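Local atomic coordinates of A207R protein, arginine decarboxylase (Paramecium bursaria Chlorella virus 1, PDB entry 2NV9), a protein that decarboxylates arginine to agmatine with pyridoxal 5'-phosphate as cofactor, as a two-domain member of the class-II ornithine/lysine/arginine decarboxylase family. Residues I36-V41 with Y233-I238; R189-S194 with D240-D245; L264-I269 with Y280-S285. The protein carries 1 engineered substitution. All coordinates share one frame; numbering follows the deposited sequence.

Contact 1: residues I36-V41 with Y233-I238; sequences ILFPRV and YINDAI
Phe38 and Asn235 bring the two backbones closest, CA to CA 7.3 Å, where the chain leaves helix 24-37 and passes alongside helix 229-241 in a type I beta turn from Phe38 to Val41. The one direct hydrogen bond between the segments runs from Asn235 ND2 to Leu37 O at 2.8 Å, a carbonyl at the end of helix 24-37. Leu37 O lies almost in the plane of the Asn235 amide, and ND2 sits nearly along the C=O axis (166°). The other end of the amide is used too: a water donates to Asn235 OD1 and accepts from Arg40 N, 2.9 Å from each, so a single side chain holds both the helix end and the turn. The Phe38 ring slants across Ile234, Phe38 CE2 reaching Ile234 CG2 at 3.9 Å, and its plane stands 71° from the Asn235 amide. One helical turn on, Ile238 meets the turn with two branches. Ile238 CD1 lies 3.9 Å from Val41 CG2, while Ile238 CG2, anti to its own backbone N, passes 3.6 Å from Arg40 NH1. The guanidinium spends its polarity further on, NH1 donating to Phe242 O. The contact lies between the outer helices and the parallel strands of the TIM barrel. Phe38 and Ile234 both touch Leu217, Ile234 also touches Tyr187 of helix 184-204, and Val41 and Ile238 pack on Ile249 of strand 248-251.

Contact 2: residues R189-S194 with D240-D245; sequences RAIKSS and DFFPED
Ala190 O is gripped twice by Ser194, whose carbonyl carbon in turn meets the Phe242 ring across the contact: Ser194 N comes at 2.9 Å and the hydroxyl OG at 2.8 Å, from opposite faces of the carbonyl plane, with OG well above that plane. Arg189 O is held likewise by Ser193 N and Ser193 OG. These turns, whose carbonyls accept two hydrogen bonds, belong to helix 184-204, one of the outer helices of the TIM barrel; against it pack Phe241, at the end of helix 229-241, and Phe242 just after it. Phe241 lies flat on the backbone of Lys192. Its ring centroid is 3.9 Å from Lys192 CA, which stands only 9° off the ring normal, a CH-pi contact. The lysine chain leaves over the same ring because CG is anti to its backbone N (chi1 -178°), and Lys192 CG comes within 3.7 Å of Phe241 CZ before the chain bends at its end and NZ makes a salt bridge with Glu196. Phe242 behaves differently. It points its edge at the helix, with Ile191 O in the ring plane 3.6 Å from Phe242 CE2, and Ile191 CG2 nestles 3.8 Å from Phe242 CD2. This ring also touches Leu211 of strand 210-212, the barrel strand that lies between the two helices in sequence, while Lys195 makes a cation-pi contact with it and Phe198 meets it edge-to-face. On the opposite face from Lys192 CB, Asp240 CB lies 3.6 Å from the Phe241 ring plane, toward its rim.

Contact 3: residues L264-I269 with Y280-S285; sequences LATQVI and YFFNES
Thr266 and Gln267 both give a hydrogen to the side-chain oxygen of Asn283. Thr266 OG1 donates to Asn283 OD1 at 2.7 Å, nearly in line with the amide C=O, whereas Gln267 N reaches the same OD1 at 3.0 Å from above the amide plane, 47° out of it, though its N-H aims straight (169°). Asn283 N returns the favour to Gln267 O at 3.1 Å. In a regular ladder Gln267 N would bond to a backbone carbonyl; here OD1 stands in, brought back over the chain because CG lies between the backbone N and the carbonyl carbon (chi1 67°). Two residues on, a backbone bond joins Ile269 N to Phe281 O at 2.8 Å. This is the beta hairpin of strands 262-274 and 277-282, antiparallel and markedly twisted, in the beta-rich domain that accompanies the TIM barrel. Val268 and Phe282 form a non-hydrogen-bonded pair and put their side chains on the same sheet face, Val268 CG2 3.6 Å from Phe282 CE1. Ile269 CD1 lies against the Phe282 carbonyl, 3.3 Å from Phe282 O. Leu264 CD2 faces the carboxylate of Glu284, 3.9 Å from Glu284 CD. That carboxylate is fixed from outside the contact by Gly289 N and Ser18 OG, besides Ser285 N, and Gln267 NE2 by Gly342 O. Thr266 is backbone-bonded to Val345 of strand 344-347. Ile269 O accepts from Lys120 of the second subunit, and Phe281 packs on Lys148 of that subunit while stacking on Tyr320.

Contacts 1 and 2 share helix 229-241 and lie about 11 Å apart between centres, on the same side of the chain's centre. Their segments alternate along the sequence, in the order 36-41, 189-194, 233-238, 240-245. Helix 229-241 packs both on the 36-41 segment and, near its C-terminal end, on helix 184-204. The two contacts touch directly, Ala237 CB resting on Ile191 CD1. Both belong to the barrel that carries the bound pyridoxal 5'-phosphate. Contact 3 follows later in sequence and sits on the opposite side of the chain's centre, its own centre about 41 and 47 Å from those of contacts 1 and 2. It lies in the beta-rich domain and reaches the second subunit of the dimer.

Contact 1: residues I36-V41 with Y233-I238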
# COMPACT_ATOMS: atom_id res chain seq x y z
N ILE B 36 2.61 -35.09 -2.00
CA ILE B 36 1.60 -36.10 -1.66
C ILE B 36 0.23 -35.68 -2.21
O ILE B 36 -0.45 -36.47 -2.87
CB ILE B 36 1.47 -36.36 -0.11
CG1 ILE B 36 2.82 -36.70 0.57
CG2 ILE B 36 0.37 -37.42 0.20
CD1 ILE B 36 3.70 -37.59 -0.18
N LEU B 37 -0.14 -34.42 -1.94
CA LEU B 37 -1.42 -33.89 -2.41
C LEU B 37 -1.55 -33.84 -3.93
O LEU B 37 -2.60 -34.13 -4.47
CB LEU B 37 -1.70 -32.52 -1.80
CG LEU B 37 -2.33 -32.52 -0.40
CD1 LEU B 37 -1.62 -33.41 0.59
CD2 LEU B 37 -2.39 -31.07 0.11
N PHE B 38 -0.47 -33.45 -4.60
CA PHE B 38 -0.49 -33.20 -6.03
C PHE B 38 0.67 -33.93 -6.70
O PHE B 38 1.61 -33.27 -7.17
CB PHE B 38 -0.39 -31.68 -6.29
CG PHE B 38 -1.58 -30.88 -5.81
CD1 PHE B 38 -1.47 -30.02 -4.71
CD2 PHE B 38 -2.79 -30.97 -6.46
CE1 PHE B 38 -2.55 -29.26 -4.28
CE2 PHE B 38 -3.89 -30.23 -6.01
CZ PHE B 38 -3.76 -29.36 -4.94
N PRO B 39 0.64 -35.28 -6.73
CA PRO B 39 1.85 -35.93 -7.25
C PRO B 39 2.14 -35.69 -8.73
O PRO B 39 3.25 -35.92 -9.14
CB PRO B 39 1.61 -37.42 -6.97
CG PRO B 39 0.10 -37.55 -6.96
CD PRO B 39 -0.37 -36.27 -6.31
N ARG B 40 1.17 -35.21 -9.52
CA ARG B 40 1.48 -34.89 -10.93
C ARG B 40 1.80 -33.42 -11.24
O ARG B 40 2.12 -33.09 -12.39
CB ARG B 40 0.37 -35.33 -11.88
CG ARG B 40 0.20 -36.83 -12.04
CD ARG B 40 -0.85 -37.16 -13.16
NE ARG B 40 -0.47 -36.66 -14.49
CZ ARG B 40 -1.31 -36.54 -15.53
NH1 ARG B 40 -2.59 -36.89 -15.43
NH2 ARG B 40 -0.85 -36.07 -16.70
N VAL B 41 1.74 -32.56 -10.22
CA VAL B 41 1.70 -31.15 -10.47
C VAL B 41 2.99 -30.50 -9.97
O VAL B 41 3.31 -30.55 -8.79
CB VAL B 41 0.47 -30.43 -9.81
CG1 VAL B 41 0.45 -28.92 -10.15
CG2 VAL B 41 -0.89 -31.09 -10.18
N TYR B 233 -10.48 -32.95 -5.45
CA TYR B 233 -11.31 -32.59 -6.62
C TYR B 233 -10.51 -32.04 -7.82
O TYR B 233 -10.88 -32.27 -8.97
CB TYR B 233 -12.44 -31.62 -6.22
CG TYR B 233 -13.73 -31.77 -7.04
CD1 TYR B 233 -14.30 -33.02 -7.29
CD2 TYR B 233 -14.38 -30.64 -7.53
CE1 TYR B 233 -15.51 -33.14 -8.04
CE2 TYR B 233 -15.58 -30.75 -8.26
CZ TYR B 233 -16.13 -31.97 -8.53
OH TYR B 233 -17.32 -32.03 -9.26
N ILE B 234 -9.44 -31.29 -7.53
CA ILE B 234 -8.51 -30.87 -8.57
C ILE B 234 -7.93 -32.12 -9.27
O ILE B 234 -7.85 -32.16 -10.50
CB ILE B 234 -7.35 -29.95 -8.05
CG1 ILE B 234 -7.90 -28.56 -7.68
CG2 ILE B 234 -6.20 -29.88 -9.10
CD1 ILE B 234 -6.94 -27.62 -6.93
N ASN B 235 -7.53 -33.11 -8.48
CA ASN B 235 -7.03 -34.38 -9.04
C ASN B 235 -8.12 -35.14 -9.80
O ASN B 235 -7.84 -35.75 -10.83
CB ASN B 235 -6.37 -35.25 -7.95
CG ASN B 235 -5.00 -34.69 -7.52
OD1 ASN B 235 -4.30 -34.05 -8.31
ND2 ASN B 235 -4.63 -34.93 -6.26
N ASP B 236 -9.36 -35.11 -9.30
CA ASP B 236 -10.52 -35.67 -10.02
C ASP B 236 -10.71 -34.99 -11.39
O ASP B 236 -10.85 -35.66 -12.39
CB ASP B 236 -11.79 -35.57 -9.17
CG ASP B 236 -11.80 -36.55 -8.00
OD1 ASP B 236 -10.95 -37.50 -7.96
OD2 ASP B 236 -12.67 -36.40 -7.14
N ALA B 237 -10.61 -33.66 -11.44
CA ALA B 237 -10.68 -32.92 -12.71
C ALA B 237 -9.53 -33.30 -13.68
O ALA B 237 -9.73 -33.44 -14.87
CB ALA B 237 -10.64 -31.43 -12.44
N ILE B 238 -8.32 -33.42 -13.13
CA ILE B 238 -7.13 -33.81 -13.92
C ILE B 238 -7.29 -35.20 -14.52
O ILE B 238 -6.92 -35.43 -15.68
CB ILE B 238 -5.83 -33.71 -13.06
CG1 ILE B 238 -5.42 -32.25 -12.88
CG2 ILE B 238 -4.66 -34.50 -13.69
CD1 ILE B 238 -4.30 -32.09 -11.86
O HOH W 1 -1.63 -34.76 -9.06

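Contact 2: residues R189-S194 with D240-D245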
# COMPACT_ATOMS: atom_id res chain seq x y z
N ARG B 189 -14.43 -26.89 -13.00
CA ARG B 189 -14.93 -26.15 -14.17
C ARG B 189 -13.81 -25.50 -15.00
O ARG B 189 -13.89 -25.46 -16.21
CB ARG B 189 -15.98 -25.09 -13.79
CG ARG B 189 -17.26 -25.70 -13.20
CD ARG B 189 -18.39 -24.72 -13.03
NE ARG B 189 -19.52 -25.39 -12.39
CZ ARG B 189 -20.78 -24.96 -12.44
NH1 ARG B 189 -21.06 -23.81 -13.08
NH2 ARG B 189 -21.75 -25.64 -11.84
N ALA B 190 -12.80 -24.96 -14.34
CA ALA B 190 -11.70 -24.29 -15.01
C ALA B 190 -10.86 -25.30 -15.79
O ALA B 190 -10.45 -25.01 -16.89
CB ALA B 190 -10.84 -23.52 -14.01
N ILE B 191 -10.66 -26.47 -15.21
CA ILE B 191 -9.86 -27.53 -15.87
C ILE B 191 -10.63 -28.09 -17.08
O ILE B 191 -10.05 -28.35 -18.12
CB ILE B 191 -9.35 -28.61 -14.86
CG1 ILE B 191 -8.35 -27.95 -13.87
CG2 ILE B 191 -8.71 -29.79 -15.60
CD1 ILE B 191 -8.24 -28.65 -12.53
N LYS B 192 -11.96 -28.19 -16.97
CA LYS B 192 -12.79 -28.59 -18.11
C LYS B 192 -12.68 -27.59 -19.26
O LYS B 192 -12.44 -27.95 -20.40
CB LYS B 192 -14.28 -28.74 -17.68
CG LYS B 192 -15.18 -29.20 -18.81
CD LYS B 192 -16.65 -29.25 -18.31
CE LYS B 192 -17.57 -29.91 -19.30
NZ LYS B 192 -17.27 -29.55 -20.73
N SER B 193 -12.88 -26.31 -18.95
CA SER B 193 -12.75 -25.25 -19.95
C SER B 193 -11.34 -25.23 -20.60
O SER B 193 -11.21 -24.94 -21.79
CB SER B 193 -13.00 -23.88 -19.33
OG SER B 193 -14.32 -23.76 -18.82
N SER B 194 -10.32 -25.50 -19.77
CA SER B 194 -8.91 -25.62 -20.23
C SER B 194 -8.71 -26.76 -21.25
O SER B 194 -8.03 -26.57 -22.26
CB SER B 194 -7.96 -25.77 -19.02
OG SER B 194 -7.96 -24.65 -18.16
N ASP B 240 -10.24 -36.64 -15.12
CA ASP B 240 -11.32 -36.48 -16.11
C ASP B 240 -10.89 -35.87 -17.44
O ASP B 240 -11.36 -36.30 -18.49
CB ASP B 240 -12.46 -35.63 -15.53
CG ASP B 240 -13.60 -36.47 -14.96
OD1 ASP B 240 -13.74 -37.63 -15.35
OD2 ASP B 240 -14.39 -35.94 -14.14
N PHE B 241 -10.02 -34.85 -17.36
CA PHE B 241 -9.76 -33.99 -18.51
C PHE B 241 -8.33 -34.05 -19.07
O PHE B 241 -8.15 -33.86 -20.26
CB PHE B 241 -10.22 -32.55 -18.23
CG PHE B 241 -11.71 -32.46 -17.84
CD1 PHE B 241 -12.70 -32.77 -18.77
CD2 PHE B 241 -12.08 -32.13 -16.56
CE1 PHE B 241 -14.05 -32.73 -18.42
CE2 PHE B 241 -13.42 -32.08 -16.21
CZ PHE B 241 -14.40 -32.38 -17.15
N PHE B 242 -7.34 -34.36 -18.22
CA PHE B 242 -5.94 -34.48 -18.65
C PHE B 242 -5.24 -35.75 -18.11
O PHE B 242 -4.20 -35.64 -17.45
CB PHE B 242 -5.16 -33.23 -18.18
CG PHE B 242 -5.56 -31.95 -18.88
CD1 PHE B 242 -4.86 -31.50 -20.01
CD2 PHE B 242 -6.62 -31.18 -18.39
CE1 PHE B 242 -5.24 -30.30 -20.65
CE2 PHE B 242 -7.02 -30.01 -19.00
CZ PHE B 242 -6.36 -29.56 -20.13
N PRO B 243 -5.83 -36.94 -18.35
CA PRO B 243 -5.23 -38.20 -17.85
C PRO B 243 -3.94 -38.59 -18.56
O PRO B 243 -3.14 -39.35 -18.01
CB PRO B 243 -6.34 -39.25 -18.12
CG PRO B 243 -7.04 -38.74 -19.30
CD PRO B 243 -7.09 -37.22 -19.07
N GLU B 244 -3.74 -38.09 -19.77
CA GLU B 244 -2.55 -38.43 -20.58
C GLU B 244 -1.25 -38.09 -19.86
O GLU B 244 -1.08 -36.97 -19.38
CB GLU B 244 -2.60 -37.65 -21.91
CG GLU B 244 -3.86 -37.92 -22.74
CD GLU B 244 -5.06 -37.04 -22.38
OE1 GLU B 244 -4.94 -36.12 -21.54
OE2 GLU B 244 -6.17 -37.30 -22.94
N ASP B 245 -0.34 -39.07 -19.81
CA ASP B 245 1.02 -38.91 -19.25
C ASP B 245 1.86 -37.87 -20.01
O ASP B 245 2.80 -37.26 -19.45
CB ASP B 245 1.76 -40.27 -19.28
CG ASP B 245 1.07 -41.35 -18.45
OD1 ASP B 245 0.27 -41.00 -17.54
OD2 ASP B 245 1.34 -42.55 -18.67

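Contact 3: residues L264-I269 with Y280-S285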
# COMPACT_ATOMS: atom_id res chain seq x y z
N LEU B 264 4.22 -12.52 12.63
CA LEU B 264 4.62 -11.14 12.78
C LEU B 264 4.42 -10.65 14.22
O LEU B 264 3.29 -10.50 14.69
CB LEU B 264 3.83 -10.25 11.77
CG LEU B 264 4.16 -8.75 11.84
CD1 LEU B 264 5.71 -8.46 11.68
CD2 LEU B 264 3.41 -7.98 10.78
N ALA B 265 5.54 -10.37 14.90
CA ALA B 265 5.54 -9.84 16.26
C ALA B 265 5.53 -8.32 16.23
O ALA B 265 6.28 -7.67 15.50
CB ALA B 265 6.75 -10.35 17.04
N THR B 266 4.65 -7.74 17.03
CA THR B 266 4.52 -6.28 17.11
C THR B 266 4.25 -5.86 18.57
O THR B 266 3.72 -6.64 19.37
CB THR B 266 3.46 -5.74 16.11
OG1 THR B 266 3.31 -4.32 16.23
CG2 THR B 266 2.07 -6.41 16.33
N GLN B 267 4.66 -4.65 18.93
CA GLN B 267 4.54 -4.18 20.32
C GLN B 267 3.47 -3.12 20.48
O GLN B 267 3.24 -2.32 19.57
CB GLN B 267 5.88 -3.61 20.81
CG GLN B 267 5.98 -3.41 22.32
CD GLN B 267 7.29 -2.67 22.71
OE1 GLN B 267 7.69 -1.70 22.06
NE2 GLN B 267 7.93 -3.13 23.78
N VAL B 268 2.84 -3.12 21.65
CA VAL B 268 1.92 -2.06 22.05
C VAL B 268 2.74 -0.81 22.43
O VAL B 268 3.56 -0.88 23.37
CB VAL B 268 1.07 -2.48 23.30
CG1 VAL B 268 0.17 -1.34 23.70
CG2 VAL B 268 0.26 -3.80 23.04
N ILE B 269 2.57 0.27 21.68
CA ILE B 269 3.33 1.51 21.89
C ILE B 269 2.47 2.64 22.45
O ILE B 269 2.98 3.63 22.94
CB ILE B 269 4.09 1.95 20.60
CG1 ILE B 269 3.09 2.47 19.53
CG2 ILE B 269 4.97 0.80 20.09
CD1 ILE B 269 3.69 2.33 18.12
N TYR B 280 -5.62 0.28 21.51
CA TYR B 280 -4.19 0.02 21.53
C TYR B 280 -3.57 0.44 20.22
O TYR B 280 -4.16 0.26 19.16
CB TYR B 280 -3.92 -1.47 21.77
CG TYR B 280 -4.47 -1.96 23.09
CD1 TYR B 280 -3.88 -1.59 24.30
CD2 TYR B 280 -5.58 -2.81 23.12
CE1 TYR B 280 -4.40 -2.04 25.54
CE2 TYR B 280 -6.11 -3.26 24.35
CZ TYR B 280 -5.51 -2.89 25.55
OH TYR B 280 -6.04 -3.35 26.73
N PHE B 281 -2.38 1.03 20.28
CA PHE B 281 -1.69 1.38 19.06
C PHE B 281 -0.42 0.55 19.01
O PHE B 281 0.28 0.41 20.03
CB PHE B 281 -1.38 2.87 19.04
CG PHE B 281 -2.56 3.72 18.72
CD1 PHE B 281 -2.67 4.33 17.49
CD2 PHE B 281 -3.58 3.91 19.66
CE1 PHE B 281 -3.75 5.14 17.20
CE2 PHE B 281 -4.71 4.70 19.35
CZ PHE B 281 -4.78 5.33 18.14
N PHE B 282 -0.15 -0.01 17.85
CA PHE B 282 0.97 -0.96 17.68
C PHE B 282 2.03 -0.34 16.78
O PHE B 282 1.74 0.60 16.02
CB PHE B 282 0.50 -2.30 17.07
CG PHE B 282 -0.31 -3.12 18.00
CD1 PHE B 282 0.27 -4.11 18.79
CD2 PHE B 282 -1.68 -2.86 18.14
CE1 PHE B 282 -0.51 -4.86 19.67
CE2 PHE B 282 -2.46 -3.59 19.04
CZ PHE B 282 -1.87 -4.59 19.80
N ASN B 283 3.26 -0.88 16.85
CA ASN B 283 4.33 -0.41 15.94
C ASN B 283 4.29 -1.13 14.58
O ASN B 283 5.33 -1.38 13.93
CB ASN B 283 5.73 -0.45 16.61
CG ASN B 283 6.22 -1.86 16.90
OD1 ASN B 283 5.48 -2.84 16.74
ND2 ASN B 283 7.49 -1.96 17.34
N GLU B 284 3.08 -1.43 14.16
CA GLU B 284 2.73 -1.94 12.84
C GLU B 284 1.46 -1.24 12.34
O GLU B 284 0.84 -0.49 13.08
CB GLU B 284 2.47 -3.45 12.89
CG GLU B 284 3.67 -4.29 12.49
CD GLU B 284 4.03 -4.15 11.01
OE1 GLU B 284 5.17 -4.50 10.67
OE2 GLU B 284 3.17 -3.71 10.20
N SER B 285 1.10 -1.49 11.08
CA SER B 285 -0.03 -0.81 10.48
C SER B 285 -0.45 -1.50 9.16
O SER B 285 0.29 -2.34 8.62
CB SER B 285 0.30 0.68 10.23
OG SER B 285 0.84 0.87 8.94